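Local coordinates for protein putative mRNA interferase YoeB (Agrobacterium tumefaciens, PDB 6N90) that is a putative mRNA interferase, the YoeB-family toxin of a type II toxin-antitoxin system, and probably acts as an endonuclease that cleaves mRNA, at residues M23-A34 and R58-Y68. Numbering follows the deposited sequence.
Sequences MVEKINDLIRNA and RRITAEHRFVY
Lys26 turns CG away from the backbone N (chi1 -178°), and further bends at chi2 and chi4 curl the chain over Ile60, bringing NZ 2.6 Å from Arg59 O. This hydrogen bond, with NZ in the carbonyl plane, is the polar link between helix 23-34 and the hairpin 58-68; on the way, Lys26 CG lies 3.5 Å from Ile60 CG2. Met23, folded at both chi2 and chi3, crosses Ile60 at about a right angle, its CE reaching Ile60 CG2 and the His64 ring while SD rests on the methyl of Thr61. Ile60 thus illustrates how one branched side chain can serve several helix residues: CG2 meets Met23 and Lys26, CG1 meets Leu30, and CD1 lies 3.7 Å from Ile27 CG1. A classic beta bulge, in which the NH groups of both Ile60 and Thr61 bond to His64 O, shapes the hairpin here.

One turn further, Leu30 and Phe66 run past each other in opposite directions. Leu30 CB sits over one face of the ring, 4.2 Å from its centroid in a CH-pi contact, and CD1 touches Phe66 CB; Ile31 CG1 approaches the far end of the ring at CZ, 3.7 Å away. A further turn along, Ala34 lies against two flat groups, its CA over a face of the Arg58 guanidinium and its CB over the Tyr68 ring. NE of that guanidinium hydrogen-bonds to Tyr68 OH (2.9 Å), a hydroxyl also hydrogen-bonded to Pro38 O, while NH1 bonds to Leu42 O and NH2 to the carbonyls of Thr37 and Ala40.

Helix 21-36 packs on the antiparallel strands 56-59 and 64-73; its segment 23-34 crosses strand 64-68 at -32°. Trp16 of helix 7-19 touches Met23 and Ile27, and strand 76-84, next to 64-73 in the sheet, extends the apolar surface through Cys84 against Ile27, Leu79 against Ala34 and Val81 against Phe66.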
loop_
_atom_site.group_PDB
_atom_site.type_symbol
_atom_site.label_atom_id
_atom_site.label_comp_id
_atom_site.label_asym_id
_atom_site.label_seq_id
_atom_site.Cartn_x
_atom_site.Cartn_y
_atom_site.Cartn_z
ATOM N N MET A 23 11.759 -6.249 9.041
ATOM C CA MET A 23 10.774 -7.021 8.279
ATOM C C MET A 23 10.036 -6.114 7.292
ATOM O O MET A 23 9.705 -6.528 6.187
ATOM C CB MET A 23 9.784 -7.697 9.225
ATOM C CG MET A 23 10.439 -8.753 10.113
ATOM S SD MET A 23 10.826 -10.228 9.179
ATOM C CE MET A 23 9.193 -10.920 8.972
ATOM N N VAL A 24 9.761 -4.883 7.711
ATOM C CA VAL A 24 9.149 -3.896 6.807
ATOM C C VAL A 24 10.064 -3.707 5.591
ATOM O O VAL A 24 9.610 -3.686 4.443
ATOM C CB VAL A 24 8.898 -2.528 7.511
ATOM C CG1 VAL A 24 8.282 -1.491 6.515
ATOM C CG2 VAL A 24 7.994 -2.727 8.690
ATOM N N GLU A 25 11.360 -3.579 5.851
ATOM C CA GLU A 25 12.325 -3.387 4.776
ATOM C C GLU A 25 12.389 -4.578 3.828
ATOM O O GLU A 25 12.506 -4.406 2.613
ATOM C CB GLU A 25 13.716 -3.121 5.355
ATOM C CG GLU A 25 13.805 -1.838 6.153
ATOM N N LYS A 26 12.340 -5.783 4.384
ATOM C CA LYS A 26 12.328 -6.990 3.555
ATOM C C LYS A 26 11.091 -7.036 2.672
ATOM O O LYS A 26 11.160 -7.383 1.490
ATOM C CB LYS A 26 12.386 -8.231 4.430
ATOM C CG LYS A 26 12.428 -9.534 3.656
ATOM C CD LYS A 26 13.656 -9.619 2.756
ATOM C CE LYS A 26 14.004 -11.070 2.425
ATOM N NZ LYS A 26 12.946 -11.780 1.664
ATOM N N ILE A 27 9.948 -6.692 3.247
ATOM C CA ILE A 27 8.708 -6.684 2.480
ATOM C C ILE A 27 8.763 -5.603 1.367
ATOM O O ILE A 27 8.380 -5.831 0.236
ATOM C CB ILE A 27 7.503 -6.463 3.425
ATOM C CG1 ILE A 27 7.259 -7.690 4.317
ATOM C CG2 ILE A 27 6.241 -6.088 2.666
ATOM C CD1 ILE A 27 6.342 -7.367 5.594
ATOM N N ASN A 28 9.275 -4.417 1.679
ATOM C CA ASN A 28 9.412 -3.405 0.642
ATOM C C ASN A 28 10.305 -3.859 -0.503
ATOM O O ASN A 28 10.053 -3.501 -1.653
ATOM C CB ASN A 28 9.952 -2.102 1.257
ATOM C CG ASN A 28 8.915 -1.407 2.115
ATOM O OD1 ASN A 28 7.792 -1.883 2.251
ATOM N ND2 ASN A 28 9.296 -0.294 2.734
ATOM N N ASP A 29 11.342 -4.638 -0.189
ATOM C CA ASP A 29 12.265 -5.178 -1.198
ATOM C C ASP A 29 11.537 -6.225 -2.042
ATOM O O ASP A 29 11.718 -6.314 -3.253
ATOM C CB ASP A 29 13.513 -5.782 -0.509
ATOM C CG ASP A 29 14.805 -5.597 -1.321
ATOM O OD1 ASP A 29 14.750 -5.027 -2.431
ATOM O OD2 ASP A 29 15.884 -6.048 -0.868
ATOM N N LEU A 30 10.699 -7.024 -1.392
ATOM C CA LEU A 30 9.963 -8.049 -2.110
ATOM C C LEU A 30 8.977 -7.378 -3.070
ATOM O O LEU A 30 8.807 -7.794 -4.221
ATOM C CB LEU A 30 9.252 -8.972 -1.105
ATOM C CG LEU A 30 10.158 -9.947 -0.331
ATOM C CD1 LEU A 30 9.380 -10.701 0.755
ATOM C CD2 LEU A 30 10.865 -10.925 -1.250
ATOM N N ILE A 31 8.337 -6.314 -2.591
ATOM C CA ILE A 31 7.409 -5.539 -3.420
ATOM C C ILE A 31 8.111 -4.955 -4.660
ATOM O O ILE A 31 7.664 -5.175 -5.822
ATOM C CB ILE A 31 6.755 -4.408 -2.590
ATOM C CG1 ILE A 31 5.816 -5.000 -1.544
ATOM C CG2 ILE A 31 6.002 -3.392 -3.495
ATOM C CD1 ILE A 31 5.219 -4.011 -0.598
ATOM N N ARG A 32 9.202 -4.229 -4.412
ATOM C CA ARG A 32 10.014 -3.635 -5.471
ATOM C C ARG A 32 10.374 -4.708 -6.510
ATOM O O ARG A 32 10.230 -4.498 -7.716
ATOM C CB ARG A 32 11.283 -3.000 -4.878
ATOM C CG ARG A 32 12.021 -2.006 -5.783
ATOM C CD ARG A 32 13.180 -1.336 -4.977
ATOM N NE ARG A 32 12.694 -0.854 -3.677
ATOM C CZ ARG A 32 13.189 -1.199 -2.486
ATOM N NH1 ARG A 32 14.229 -2.022 -2.391
ATOM N NH2 ARG A 32 12.674 -0.694 -1.367
ATOM N N ASN A 33 10.791 -5.879 -6.031
ATOM C CA ASN A 33 11.271 -6.933 -6.925
ATOM C C ASN A 33 10.125 -7.569 -7.712
ATOM O O ASN A 33 10.243 -7.796 -8.924
ATOM C CB ASN A 33 12.031 -8.004 -6.133
ATOM C CG ASN A 33 13.520 -7.687 -5.968
ATOM O OD1 ASN A 33 14.357 -8.215 -6.702
ATOM N ND2 ASN A 33 13.855 -6.834 -4.994
ATOM N N ALA A 34 9.007 -7.825 -7.034
ATOM C CA ALA A 34 7.861 -8.479 -7.674
ATOM C C ALA A 34 7.186 -7.567 -8.699
ATOM O O ALA A 34 6.573 -8.044 -9.660
ATOM C CB ALA A 34 6.856 -8.935 -6.619
ATOM N N ARG A 58 6.670 -15.554 -1.764
ATOM C CA ARG A 58 8.097 -15.410 -1.536
ATOM C C ARG A 58 8.388 -15.413 -0.031
ATOM O O ARG A 58 7.534 -15.053 0.787
ATOM C CB ARG A 58 8.625 -14.119 -2.161
ATOM C CG ARG A 58 8.506 -14.050 -3.660
ATOM C CD ARG A 58 8.752 -12.604 -4.147
ATOM N NE ARG A 58 8.487 -12.460 -5.571
ATOM C CZ ARG A 58 9.403 -12.097 -6.463
ATOM N NH1 ARG A 58 10.655 -11.817 -6.066
ATOM N NH2 ARG A 58 9.054 -11.977 -7.740
ATOM N N ARG A 59 9.600 -15.821 0.316
ATOM C CA ARG A 59 10.046 -15.822 1.701
ATOM C C ARG A 59 10.414 -14.433 2.206
ATOM O O ARG A 59 11.244 -13.747 1.623
ATOM C CB ARG A 59 11.259 -16.741 1.860
ATOM C CG ARG A 59 10.937 -18.211 1.791
ATOM C CD ARG A 59 11.438 -18.930 3.028
ATOM N NE ARG A 59 12.889 -18.860 3.172
ATOM C CZ ARG A 59 13.593 -19.706 3.914
ATOM N NH1 ARG A 59 12.970 -20.684 4.565
ATOM N NH2 ARG A 59 14.913 -19.583 4.001
ATOM N N ILE A 60 9.819 -14.027 3.317
ATOM C CA ILE A 60 10.346 -12.906 4.071
ATOM C C ILE A 60 11.393 -13.477 5.020
ATOM O O ILE A 60 12.548 -13.059 5.021
ATOM C CB ILE A 60 9.247 -12.176 4.852
ATOM C CG1 ILE A 60 8.048 -11.881 3.952
ATOM C CG2 ILE A 60 9.765 -10.884 5.500
ATOM C CD1 ILE A 60 6.855 -11.310 4.770
ATOM N N THR A 61 10.948 -14.404 5.866
ATOM C CA THR A 61 11.834 -15.274 6.645
ATOM C C THR A 61 11.303 -16.695 6.536
ATOM O O THR A 61 10.330 -16.926 5.831
ATOM C CB THR A 61 11.906 -14.865 8.117
ATOM O OG1 THR A 61 10.613 -15.021 8.728
ATOM C CG2 THR A 61 12.348 -13.435 8.238
ATOM N N ALA A 62 11.917 -17.644 7.243
ATOM C CA ALA A 62 11.448 -19.027 7.177
ATOM C C ALA A 62 10.009 -19.132 7.688
ATOM O O ALA A 62 9.216 -19.934 7.182
ATOM C CB ALA A 62 12.364 -19.941 7.964
ATOM N N GLU A 63 9.667 -18.298 8.668
ATOM C CA GLU A 63 8.355 -18.371 9.308
ATOM C C GLU A 63 7.314 -17.415 8.720
ATOM O O GLU A 63 6.141 -17.476 9.093
ATOM C CB GLU A 63 8.482 -18.104 10.811
ATOM C CG GLU A 63 9.115 -19.245 11.612
ATOM C CD GLU A 63 8.484 -20.608 11.337
ATOM O OE1 GLU A 63 7.238 -20.688 11.209
ATOM O OE2 GLU A 63 9.238 -21.605 11.266
ATOM N N HIS A 64 7.724 -16.543 7.802
ATOM C CA HIS A 64 6.792 -15.525 7.310
ATOM C C HIS A 64 6.862 -15.386 5.817
ATOM O O HIS A 64 7.950 -15.176 5.264
ATOM C CB HIS A 64 7.073 -14.166 7.964
ATOM C CG HIS A 64 6.886 -14.175 9.450
ATOM N ND1 HIS A 64 5.643 -14.234 10.035
ATOM C CD2 HIS A 64 7.784 -14.154 10.463
ATOM C CE1 HIS A 64 5.781 -14.247 11.353
ATOM N NE2 HIS A 64 7.068 -14.200 11.637
ATOM N N ARG A 65 5.701 -15.464 5.174
ATOM C CA ARG A 65 5.648 -15.457 3.720
ATOM C C ARG A 65 4.878 -14.260 3.168
ATOM O O ARG A 65 3.955 -13.713 3.808
ATOM C CB ARG A 65 5.026 -16.763 3.201
ATOM C CG ARG A 65 5.723 -18.026 3.707
ATOM C CD ARG A 65 7.246 -17.960 3.534
ATOM N NE ARG A 65 7.924 -19.074 4.200
ATOM C CZ ARG A 65 8.360 -20.155 3.564
ATOM N NH1 ARG A 65 8.213 -20.245 2.250
ATOM N NH2 ARG A 65 8.967 -21.129 4.233
ATOM N N PHE A 66 5.306 -13.845 1.982
ATOM C CA PHE A 66 4.733 -12.721 1.251
ATOM C C PHE A 66 3.959 -13.349 0.109
ATOM O O PHE A 66 4.561 -13.909 -0.805
ATOM C CB PHE A 66 5.869 -11.774 0.774
ATOM C CG PHE A 66 5.432 -10.640 -0.146
ATOM C CD1 PHE A 66 4.915 -9.468 0.366
ATOM C CD2 PHE A 66 5.610 -10.740 -1.524
ATOM C CE1 PHE A 66 4.549 -8.420 -0.466
ATOM C CE2 PHE A 66 5.220 -9.700 -2.375
ATOM C CZ PHE A 66 4.692 -8.538 -1.837
ATOM N N VAL A 67 2.631 -13.291 0.192
ATOM C CA VAL A 67 1.777 -13.876 -0.837
ATOM C C VAL A 67 1.132 -12.746 -1.648
ATOM O O VAL A 67 0.620 -11.764 -1.099
ATOM C CB VAL A 67 0.708 -14.805 -0.215
ATOM C CG1 VAL A 67 -0.155 -15.463 -1.327
ATOM C CG2 VAL A 67 1.376 -15.877 0.645
ATOM N N TYR A 68 1.164 -12.894 -2.969
ATOM C CA TYR A 68 0.756 -11.812 -3.853
ATOM C C TYR A 68 0.263 -12.347 -5.177
ATOM O O TYR A 68 0.412 -13.535 -5.485
ATOM C CB TYR A 68 1.945 -10.861 -4.104
ATOM C CG TYR A 68 3.071 -11.572 -4.832
ATOM C CD1 TYR A 68 3.964 -12.399 -4.146
ATOM C CD2 TYR A 68 3.237 -11.420 -6.206
ATOM C CE1 TYR A 68 4.984 -13.064 -4.812
ATOM C CE2 TYR A 68 4.257 -12.061 -6.873
ATOM C CZ TYR A 68 5.118 -12.892 -6.176
ATOM O OH TYR A 68 6.124 -13.544 -6.862
#